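Local coordinates for protein uricase (Bacillus fastidiosus, PDB 4R8X) that probably catalyses the oxidation of urate to 5-hydroxyisourate by molecular oxygen, the first step from urate to (S)-allantoin in purine breakdown, at residues 9-15 with 41-47; 87-93 with 213-217; 109-115 with 143-149. The contacts are given in a common frame with arbitrary orientation. Numbering follows the deposited sequence.

Contacts 1 and 3 lie in one antiparallel sheet with helices packed on one face; contact 2 ties a helix on that sheet to a segment from the later part of the chain. Contact 1 pairs strands 5-17 and 40-50, and contact 3 pairs strands 108-125 and 143-153. Strands 40-50 and 108-125 are neighbours, and the two centres are about 9 Å apart; Asn44 N lies 2.8 Å from Lys114 O. Contact 2 sets the start of helix 88-102 against segment 213-217. Centre to centre it is about 10 Å from contact 3 and 16 Å from contact 1. Contact 1 closes first along the chain; contact 3 then falls between the two halves of contact 2.

Contact 1: 9-15 with 41-47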
loop_
_atom_site.group_PDB
_atom_site.type_symbol
_atom_site.label_atom_id
_atom_site.label_comp_id
_atom_site.label_asym_id
_atom_site.label_seq_id
_atom_site.Cartn_x
_atom_site.Cartn_y
_atom_site.Cartn_z
ATOM N N LYS D 9 19.938 1.713 11.013
ATOM C CA LYS D 9 19.506 1.023 9.803
ATOM C C LYS D 9 18.136 0.438 10.050
ATOM O O LYS D 9 17.922 -0.249 11.043
ATOM C CB LYS D 9 20.490 -0.095 9.454
ATOM C CG LYS D 9 20.387 -0.602 8.024
ATOM C CD LYS D 9 20.959 0.402 7.048
ATOM C CE LYS D 9 21.707 -0.260 5.924
ATOM N NZ LYS D 9 22.337 0.784 5.077
ATOM N N GLY D 10 17.221 0.693 9.123
ATOM C CA GLY D 10 15.889 0.107 9.170
ATOM C C GLY D 10 15.698 -0.907 8.065
ATOM O O GLY D 10 16.536 -0.994 7.170
ATOM N N ASP D 11 14.596 -1.658 8.126
ATOM C CA ASP D 11 14.309 -2.737 7.168
ATOM C C ASP D 11 15.482 -3.697 7.033
ATOM O O ASP D 11 15.821 -4.161 5.924
ATOM C CB ASP D 11 13.903 -2.213 5.788
ATOM C CG ASP D 11 12.451 -1.768 5.723
ATOM O OD1 ASP D 11 11.719 -1.918 6.729
ATOM O OD2 ASP D 11 12.055 -1.271 4.650
ATOM N N VAL D 12 16.090 -3.997 8.169
ATOM C CA VAL D 12 17.104 -5.044 8.206
ATOM C C VAL D 12 16.397 -6.392 8.300
ATOM O O VAL D 12 16.130 -6.919 9.386
ATOM C CB VAL D 12 18.088 -4.876 9.386
ATOM C CG1 VAL D 12 19.135 -6.005 9.364
ATOM C CG2 VAL D 12 18.751 -3.515 9.328
ATOM N N TYR D 13 16.058 -6.936 7.141
ATOM C CA TYR D 13 15.425 -8.243 7.105
ATOM C C TYR D 13 16.459 -9.285 7.463
ATOM O O TYR D 13 17.575 -9.300 6.929
ATOM C CB TYR D 13 14.798 -8.547 5.741
ATOM C CG TYR D 13 13.562 -7.719 5.450
ATOM C CD1 TYR D 13 12.318 -8.102 5.931
ATOM C CD2 TYR D 13 13.643 -6.546 4.711
ATOM C CE1 TYR D 13 11.173 -7.346 5.667
ATOM C CE2 TYR D 13 12.514 -5.778 4.461
ATOM C CZ TYR D 13 11.284 -6.188 4.936
ATOM O OH TYR D 13 10.153 -5.446 4.676
ATOM N N VAL D 14 16.103 -10.131 8.414
ATOM C CA VAL D 14 17.011 -11.172 8.833
ATOM C C VAL D 14 16.223 -12.458 9.074
ATOM O O VAL D 14 15.276 -12.482 9.854
ATOM C CB VAL D 14 17.884 -10.721 10.031
ATOM C CG1 VAL D 14 17.044 -10.207 11.169
ATOM C CG2 VAL D 14 18.769 -11.843 10.478
ATOM N N PHE D 15 16.586 -13.500 8.332
ATOM C CA PHE D 15 15.845 -14.758 8.333
ATOM C C PHE D 15 16.775 -15.890 8.745
ATOM O O PHE D 15 17.588 -16.378 7.944
ATOM C CB PHE D 15 15.235 -15.037 6.951
ATOM C CG PHE D 15 14.508 -13.859 6.348
ATOM C CD1 PHE D 15 13.607 -13.114 7.098
ATOM C CD2 PHE D 15 14.734 -13.497 5.029
ATOM C CE1 PHE D 15 12.944 -12.031 6.541
ATOM C CE2 PHE D 15 14.067 -12.420 4.466
ATOM C CZ PHE D 15 13.163 -11.696 5.212
ATOM N N PHE D 41 13.037 -18.328 11.728
ATOM C CA PHE D 41 13.053 -17.330 12.785
ATOM C C PHE D 41 13.439 -16.041 12.079
ATOM O O PHE D 41 14.624 -15.699 11.980
ATOM C CB PHE D 41 14.104 -17.743 13.828
ATOM C CG PHE D 41 14.170 -16.864 15.050
ATOM C CD1 PHE D 41 13.205 -16.949 16.035
ATOM C CD2 PHE D 41 15.232 -15.989 15.232
ATOM C CE1 PHE D 41 13.290 -16.161 17.188
ATOM C CE2 PHE D 41 15.320 -15.198 16.366
ATOM C CZ PHE D 41 14.343 -15.276 17.344
ATOM N N GLY D 42 12.428 -15.346 11.553
ATOM C CA GLY D 42 12.665 -14.200 10.694
ATOM C C GLY D 42 11.987 -12.932 11.160
ATOM O O GLY D 42 10.929 -12.970 11.788
ATOM N N MET D 43 12.580 -11.798 10.822
ATOM C CA MET D 43 12.045 -10.515 11.262
ATOM C C MET D 43 12.555 -9.383 10.388
ATOM O O MET D 43 13.542 -9.531 9.659
ATOM C CB MET D 43 12.466 -10.240 12.708
ATOM C CG MET D 43 13.955 -9.917 12.825
ATOM S SD MET D 43 14.672 -10.173 14.444
ATOM C CE MET D 43 14.674 -11.966 14.476
ATOM N N ASN D 44 11.873 -8.249 10.494
ATOM C CA ASN D 44 12.325 -6.984 9.974
ATOM C C ASN D 44 12.814 -6.199 11.189
ATOM O O ASN D 44 12.002 -5.759 12.003
ATOM C CB ASN D 44 11.153 -6.266 9.295
ATOM C CG ASN D 44 11.534 -4.908 8.747
ATOM O OD1 ASN D 44 12.534 -4.320 9.155
ATOM N ND2 ASN D 44 10.730 -4.394 7.813
ATOM N N ALA D 45 14.134 -6.032 11.296
ATOM C CA ALA D 45 14.738 -5.342 12.430
ATOM C C ALA D 45 15.130 -3.904 12.104
ATOM O O ALA D 45 15.460 -3.574 10.963
ATOM C CB ALA D 45 15.952 -6.116 12.946
ATOM N N LYS D 46 15.110 -3.057 13.129
ATOM C CA LYS D 46 15.483 -1.656 13.010
ATOM C C LYS D 46 16.360 -1.314 14.197
ATOM O O LYS D 46 15.944 -1.463 15.353
ATOM C CB LYS D 46 14.235 -0.772 13.007
ATOM C CG LYS D 46 14.512 0.702 12.780
ATOM C CD LYS D 46 13.216 1.504 12.783
ATOM C CE LYS D 46 13.467 2.968 12.471
ATOM N NZ LYS D 46 12.211 3.615 11.988
ATOM N N VAL D 47 17.578 -0.870 13.912
ATOM C CA VAL D 47 18.538 -0.558 14.970
ATOM C C VAL D 47 18.849 0.923 14.998
ATOM O O VAL D 47 19.029 1.542 13.951
ATOM C CB VAL D 47 19.860 -1.362 14.819
ATOM C CG1 VAL D 47 20.505 -1.151 13.445
ATOM C CG2 VAL D 47 20.836 -1.020 15.948
HETATM O O HOH W 1 12.385 -1.548 9.972
#
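Strands 9-15 and 41-47 run antiparallel, and three two-way backbone pairs hold them together. Lys9 N gives to Val47 O (3.1 Å) and Val47 N to Lys9 O (3.0 Å). Val12 and Ala45, and Val14 and Met43, likewise exchange N-to-O bonds, all at 2.9 Å. Between Lys9 and Val12 the register slips by one residue, a beta bulge. Asp11 sits there with positive phi and psi. Asp11 N has no hydrogen bond to the other strand; water 1 accepts from it at 2.9 Å and donates to Asn44 OD1, also at 2.9 Å. Asn44 ND2 gives to Asp11 OD1 at 2.9 Å, so both ends of the amide are used. Val14 CG1 meets Met43 CG at 3.5 Å on the face covered by helices 69-82 and 88-102. Lys9 NZ bonds to Thr69. Strand 9-15 also pairs with strands of two other subunits. Chemically, a water takes the backbone N that the bulge leaves without a cross-strand partner, and the Asn44-Asp11 side-chain bond ties the strands beside it.

Contact 2: 87-93 with 213-217; sequences TLEGFLQ and DAKGD
The first turn of helix 88-102 rests on the end of a 3-10 segment, here residues 213-215, which Gly216 ends with a positive phi (81°). About 274 Å² is buried. Thr87 is extended (phi/psi -127/154) and is the N-cap of the helix. With chi1 in p, its OG1 accepts from Gly90 N at 2.9 Å and donates to Ala214 O at 2.9 Å. One hydroxyl therefore caps the helix and holds the turn. Thr87 CG2 also meets Gly216 CA at 3.9 Å; a side chain at Gly216 would strike this methyl. Residues 88-93 are regular helix, with Phe91 N to Thr87 O, Leu92 N to Leu88 O and Gln93 N to Glu89 O each at 3.0 Å. Glu89, chi1 m, puts CB 3.7 Å from Ala214 CB. Its carboxylate bonds to Tyr222 and Ser164. Gly90 lets the backbones close in, CA to Lys215 CA 4.1 Å; a CB on Gly90 would clash with Thr87 OG1. Gln93 is extended, chi1 and chi2 both t. Its OE1 lies 3.4 Å from Lys215 CE, and its NE2 gives to Glu97. Water 2 accepts from Gln93 NE2 (3.0 Å) and Lys215 NZ (3.1 Å). Lys215 starts at chi1 m, then runs all-trans along the helix. Gly216 N bonds back to Asp213 O at 3.2 Å. Leu88 and Leu92 pack on strands 108-125 and 143-153, and the 213-217 turn lies beside the helix, with Ala214 touching Gln162 of strand 156-173 in the same sheet.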
loop_
_atom_site.group_PDB
_atom_site.type_symbol
_atom_site.label_atom_id
_atom_site.label_comp_id
_atom_site.label_asym_id
_atom_site.label_seq_id
_atom_site.Cartn_x
_atom_site.Cartn_y
_atom_site.Cartn_z
ATOM N N THR D 87 13.580 -16.682 21.390
ATOM C CA THR D 87 12.579 -15.613 21.449
ATOM C C THR D 87 13.056 -14.332 20.787
ATOM O O THR D 87 14.255 -14.060 20.694
ATOM C CB THR D 87 12.142 -15.256 22.901
ATOM O OG1 THR D 87 13.166 -14.483 23.548
ATOM C CG2 THR D 87 11.833 -16.507 23.702
ATOM N N LEU D 88 12.099 -13.542 20.320
ATOM C CA LEU D 88 12.413 -12.289 19.652
ATOM C C LEU D 88 13.074 -11.332 20.640
ATOM O O LEU D 88 14.084 -10.704 20.325
ATOM C CB LEU D 88 11.139 -11.671 19.081
ATOM C CG LEU D 88 11.322 -10.442 18.194
ATOM C CD1 LEU D 88 12.298 -10.718 17.055
ATOM C CD2 LEU D 88 9.978 -10.033 17.625
ATOM N N GLU D 89 12.507 -11.235 21.842
ATOM C CA GLU D 89 13.052 -10.356 22.870
ATOM C C GLU D 89 14.462 -10.762 23.282
ATOM O O GLU D 89 15.306 -9.904 23.531
ATOM C CB GLU D 89 12.158 -10.345 24.107
ATOM C CG GLU D 89 10.745 -9.845 23.881
ATOM C CD GLU D 89 9.754 -10.954 23.561
ATOM O OE1 GLU D 89 8.556 -10.741 23.812
ATOM O OE2 GLU D 89 10.155 -12.032 23.072
ATOM N N GLY D 90 14.690 -12.068 23.382
ATOM C CA GLY D 90 16.011 -12.598 23.672
ATOM C C GLY D 90 17.004 -12.177 22.617
ATOM O O GLY D 90 18.082 -11.683 22.935
ATOM N N PHE D 91 16.636 -12.340 21.347
ATOM C CA PHE D 91 17.538 -11.955 20.279
ATOM C C PHE D 91 17.858 -10.459 20.292
ATOM O O PHE D 91 19.013 -10.075 20.157
ATOM C CB PHE D 91 16.967 -12.347 18.922
ATOM C CG PHE D 91 17.837 -11.940 17.769
ATOM C CD1 PHE D 91 19.126 -12.442 17.651
ATOM C CD2 PHE D 91 17.379 -11.037 16.817
ATOM C CE1 PHE D 91 19.943 -12.061 16.599
ATOM C CE2 PHE D 91 18.180 -10.656 15.759
ATOM C CZ PHE D 91 19.469 -11.168 15.641
ATOM N N LEU D 92 16.843 -9.614 20.471
ATOM C CA LEU D 92 17.061 -8.176 20.460
ATOM C C LEU D 92 17.975 -7.730 21.606
ATOM O O LEU D 92 18.865 -6.902 21.405
ATOM C CB LEU D 92 15.726 -7.418 20.498
ATOM C CG LEU D 92 14.781 -7.646 19.315
ATOM C CD1 LEU D 92 13.664 -6.621 19.386
ATOM C CD2 LEU D 92 15.500 -7.591 17.956
ATOM N N GLN D 93 17.765 -8.278 22.796
ATOM C CA GLN D 93 18.638 -7.894 23.902
ATOM C C GLN D 93 20.076 -8.356 23.667
ATOM O O GLN D 93 21.015 -7.617 23.945
ATOM C CB GLN D 93 18.135 -8.418 25.242
ATOM C CG GLN D 93 18.974 -7.904 26.393
ATOM C CD GLN D 93 18.372 -8.211 27.735
ATOM O OE1 GLN D 93 17.186 -8.513 27.846
ATOM N NE2 GLN D 93 19.189 -8.136 28.773
ATOM N N ASP D 213 12.478 -12.694 32.040
ATOM C CA ASP D 213 11.517 -13.709 31.595
ATOM C C ASP D 213 11.330 -13.717 30.069
ATOM O O ASP D 213 11.070 -14.762 29.474
ATOM C CB ASP D 213 10.153 -13.514 32.264
ATOM C CG ASP D 213 10.142 -13.901 33.736
ATOM O OD1 ASP D 213 11.141 -14.446 34.248
ATOM O OD2 ASP D 213 9.101 -13.672 34.378
ATOM N N ALA D 214 11.461 -12.543 29.454
ATOM C CA ALA D 214 11.287 -12.387 28.018
ATOM C C ALA D 214 12.369 -13.086 27.199
ATOM O O ALA D 214 12.189 -13.299 26.005
ATOM C CB ALA D 214 11.231 -10.912 27.659
ATOM N N LYS D 215 13.480 -13.443 27.834
ATOM C CA LYS D 215 14.577 -14.130 27.165
ATOM C C LYS D 215 14.273 -15.598 26.880
ATOM O O LYS D 215 14.937 -16.220 26.048
ATOM C CB LYS D 215 15.840 -14.055 28.011
ATOM C CG LYS D 215 16.438 -12.679 28.129
ATOM C CD LYS D 215 17.719 -12.766 28.927
ATOM C CE LYS D 215 18.268 -11.397 29.240
ATOM N NZ LYS D 215 19.617 -11.544 29.849
ATOM N N GLY D 216 13.308 -16.164 27.596
ATOM C CA GLY D 216 12.850 -17.509 27.309
ATOM C C GLY D 216 13.716 -18.613 27.873
ATOM O O GLY D 216 13.527 -19.774 27.526
ATOM N N ASP D 217 14.655 -18.265 28.748
ATOM C CA ASP D 217 15.531 -19.270 29.345
ATOM C C ASP D 217 14.746 -20.240 30.222
ATOM O O ASP D 217 15.132 -21.396 30.378
ATOM C CB ASP D 217 16.667 -18.604 30.121
ATOM C CG ASP D 217 17.658 -17.915 29.207
ATOM O OD1 ASP D 217 18.060 -16.770 29.500
ATOM O OD2 ASP D 217 18.031 -18.522 28.183
HETATM O O HOH W 2 19.224 -9.016 31.651
#

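Contact 3: 109-115 with 143-149; sequences VRLEAKE and YVTATVE. Unlike the reference sequence in segment 143-149: Val144 (reference Ala).
Two regular strands lie almost exactly antiparallel, their axes at 176° and 4.7 Å apart at closest. Arg110 pairs with Glu149, Leu111 with Val148, Glu112 with Thr147, Ala113 with Ala146 and Lys114 with Thr145. Leu111 N to Val148 O is 2.8 Å and Val148 N to Leu111 O 2.9 Å. Ala113 N to Ala146 O is 2.9 Å, and Ala146 N to Ala113 O 3.2 Å. Arg110 is extended, chi1 to chi3 all t, with chi4 at 85° turning the guanidinium. Its NH1 bridges to Glu149 OE1 (2.8 Å), its NE to Glu112 OE2 (2.9 Å), and Thr147 CG2 lies over the guanidinium face, 3.7 Å from NH2. Glu149 has chi1 and chi2 t; Glu112 has chi1 m. At the other end Glu115 N bonds to Val144 O at 2.8 Å. Glu115, chi1 and chi2 both t, reaches across so that OE1 accepts from Val144 N at 3.0 Å, while OE2 bridges to Lys36. Val144, alanine in the reference, has chi1 t. Tyr143, chi1 p, brings CE2 3.8 Å from Lys114 CB. Leu111, Ala113, Ala146 and Val148 form the apolar face, under helix 88-102. An antiparallel sheet with helices on one face is typical of the tunnelling fold of uricases.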
loop_
_atom_site.group_PDB
_atom_site.type_symbol
_atom_site.label_atom_id
_atom_site.label_comp_id
_atom_site.label_asym_id
_atom_site.label_seq_id
_atom_site.Cartn_x
_atom_site.Cartn_y
_atom_site.Cartn_z
ATOM N N VAL D 109 21.730 1.425 22.736
ATOM C CA VAL D 109 21.336 0.811 21.473
ATOM C C VAL D 109 19.886 0.345 21.551
ATOM O O VAL D 109 19.502 -0.337 22.495
ATOM C CB VAL D 109 22.230 -0.399 21.138
ATOM C CG1 VAL D 109 21.780 -1.052 19.822
ATOM C CG2 VAL D 109 23.692 0.030 21.054
ATOM N N ARG D 110 19.091 0.711 20.547
ATOM C CA ARG D 110 17.686 0.330 20.502
ATOM C C ARG D 110 17.416 -0.571 19.313
ATOM O O ARG D 110 17.748 -0.222 18.181
ATOM C CB ARG D 110 16.818 1.582 20.352
ATOM C CG ARG D 110 15.317 1.316 20.299
ATOM C CD ARG D 110 14.557 2.620 20.108
ATOM N NE ARG D 110 13.103 2.454 20.148
ATOM C CZ ARG D 110 12.399 2.443 21.270
ATOM N NH1 ARG D 110 13.025 2.574 22.432
ATOM N NH2 ARG D 110 11.079 2.301 21.243
ATOM N N LEU D 111 16.814 -1.720 19.577
ATOM C CA LEU D 111 16.360 -2.611 18.515
ATOM C C LEU D 111 14.852 -2.742 18.559
ATOM O O LEU D 111 14.269 -2.948 19.625
ATOM C CB LEU D 111 16.978 -4.001 18.669
ATOM C CG LEU D 111 18.237 -4.360 17.890
ATOM C CD1 LEU D 111 17.960 -4.414 16.386
ATOM C CD2 LEU D 111 19.384 -3.407 18.251
ATOM N N GLU D 112 14.232 -2.611 17.388
ATOM C CA GLU D 112 12.810 -2.882 17.211
ATOM C C GLU D 112 12.676 -3.994 16.180
ATOM O O GLU D 112 13.470 -4.069 15.240
ATOM C CB GLU D 112 12.094 -1.638 16.694
ATOM C CG GLU D 112 12.143 -0.474 17.656
ATOM C CD GLU D 112 11.569 0.804 17.078
ATOM O OE1 GLU D 112 10.957 0.757 15.987
ATOM O OE2 GLU D 112 11.739 1.864 17.715
ATOM N N ALA D 113 11.688 -4.864 16.339
ATOM C CA ALA D 113 11.513 -5.917 15.350
ATOM C C ALA D 113 10.054 -6.217 15.095
ATOM O O ALA D 113 9.218 -6.167 15.997
ATOM C CB ALA D 113 12.277 -7.177 15.761
ATOM N N LYS D 114 9.757 -6.500 13.831
ATOM C CA LYS D 114 8.455 -7.007 13.410
ATOM C C LYS D 114 8.668 -8.386 12.822
ATOM O O LYS D 114 9.435 -8.539 11.877
ATOM C CB LYS D 114 7.850 -6.092 12.351
ATOM C CG LYS D 114 7.519 -4.699 12.861
ATOM C CD LYS D 114 6.952 -3.820 11.745
ATOM C CE LYS D 114 6.651 -2.410 12.248
ATOM N NZ LYS D 114 6.249 -1.486 11.151
ATOM N N GLU D 115 8.016 -9.393 13.388
ATOM C CA GLU D 115 8.163 -10.757 12.897
ATOM C C GLU D 115 7.808 -10.808 11.426
ATOM O O GLU D 115 6.901 -10.102 10.981
ATOM C CB GLU D 115 7.248 -11.709 13.670
ATOM C CG GLU D 115 7.362 -13.157 13.249
ATOM C CD GLU D 115 6.286 -14.022 13.862
ATOM O OE1 GLU D 115 5.149 -13.530 14.056
ATOM O OE2 GLU D 115 6.576 -15.193 14.158
ATOM N N TYR D 143 1.204 -10.522 13.562
ATOM C CA TYR D 143 2.613 -10.839 13.678
ATOM C C TYR D 143 3.164 -10.352 15.014
ATOM O O TYR D 143 2.664 -9.386 15.592
ATOM C CB TYR D 143 3.388 -10.261 12.485
ATOM C CG TYR D 143 3.309 -8.759 12.368
ATOM C CD1 TYR D 143 2.304 -8.148 11.619
ATOM C CD2 TYR D 143 4.232 -7.945 13.015
ATOM C CE1 TYR D 143 2.230 -6.767 11.513
ATOM C CE2 TYR D 143 4.171 -6.571 12.915
ATOM C CZ TYR D 143 3.167 -5.983 12.172
ATOM O OH TYR D 143 3.104 -4.614 12.088
ATOM N N VAL D 144 4.200 -11.034 15.479
ATOM C CA VAL D 144 4.825 -10.734 16.750
ATOM C C VAL D 144 5.699 -9.498 16.658
ATOM O O VAL D 144 6.384 -9.271 15.667
ATOM C CB VAL D 144 5.670 -11.940 17.209
ATOM C CG1 VAL D 144 6.337 -11.662 18.551
ATOM C CG2 VAL D 144 4.800 -13.181 17.309
ATOM N N THR D 145 5.688 -8.696 17.718
ATOM C CA THR D 145 6.543 -7.522 17.789
ATOM C C THR D 145 7.370 -7.531 19.081
ATOM O O THR D 145 7.003 -8.177 20.066
ATOM C CB THR D 145 5.717 -6.213 17.731
ATOM O OG1 THR D 145 4.811 -6.170 18.843
ATOM C CG2 THR D 145 4.919 -6.138 16.421
ATOM N N ALA D 146 8.498 -6.823 19.055
ATOM C CA ALA D 146 9.293 -6.597 20.264
ATOM C C ALA D 146 10.205 -5.395 20.089
ATOM O O ALA D 146 10.590 -5.059 18.973
ATOM C CB ALA D 146 10.102 -7.844 20.622
ATOM N N THR D 147 10.537 -4.755 21.208
ATOM C CA THR D 147 11.546 -3.706 21.250
ATOM C C THR D 147 12.400 -3.937 22.472
ATOM O O THR D 147 11.887 -4.263 23.541
ATOM C CB THR D 147 10.910 -2.303 21.376
ATOM O OG1 THR D 147 10.176 -2.000 20.188
ATOM C CG2 THR D 147 11.961 -1.230 21.558
ATOM N N VAL D 148 13.711 -3.802 22.307
ATOM C CA VAL D 148 14.598 -3.756 23.460
ATOM C C VAL D 148 15.580 -2.617 23.290
ATOM O O VAL D 148 16.189 -2.469 22.241
ATOM C CB VAL D 148 15.375 -5.077 23.655
ATOM C CG1 VAL D 148 16.285 -4.965 24.887
ATOM C CG2 VAL D 148 14.419 -6.240 23.830
ATOM N N GLU D 149 15.716 -1.781 24.319
ATOM C CA GLU D 149 16.752 -0.766 24.311
ATOM C C GLU D 149 17.610 -0.958 25.555
ATOM O O GLU D 149 17.093 -1.093 26.669
ATOM C CB GLU D 149 16.172 0.654 24.255
ATOM C CG GLU D 149 17.244 1.736 24.139
ATOM C CD GLU D 149 16.708 3.120 23.798
ATOM O OE1 GLU D 149 15.542 3.246 23.397
ATOM O OE2 GLU D 149 17.466 4.093 23.921
HETATM O O HOH W 3 9.301 0.467 19.631
#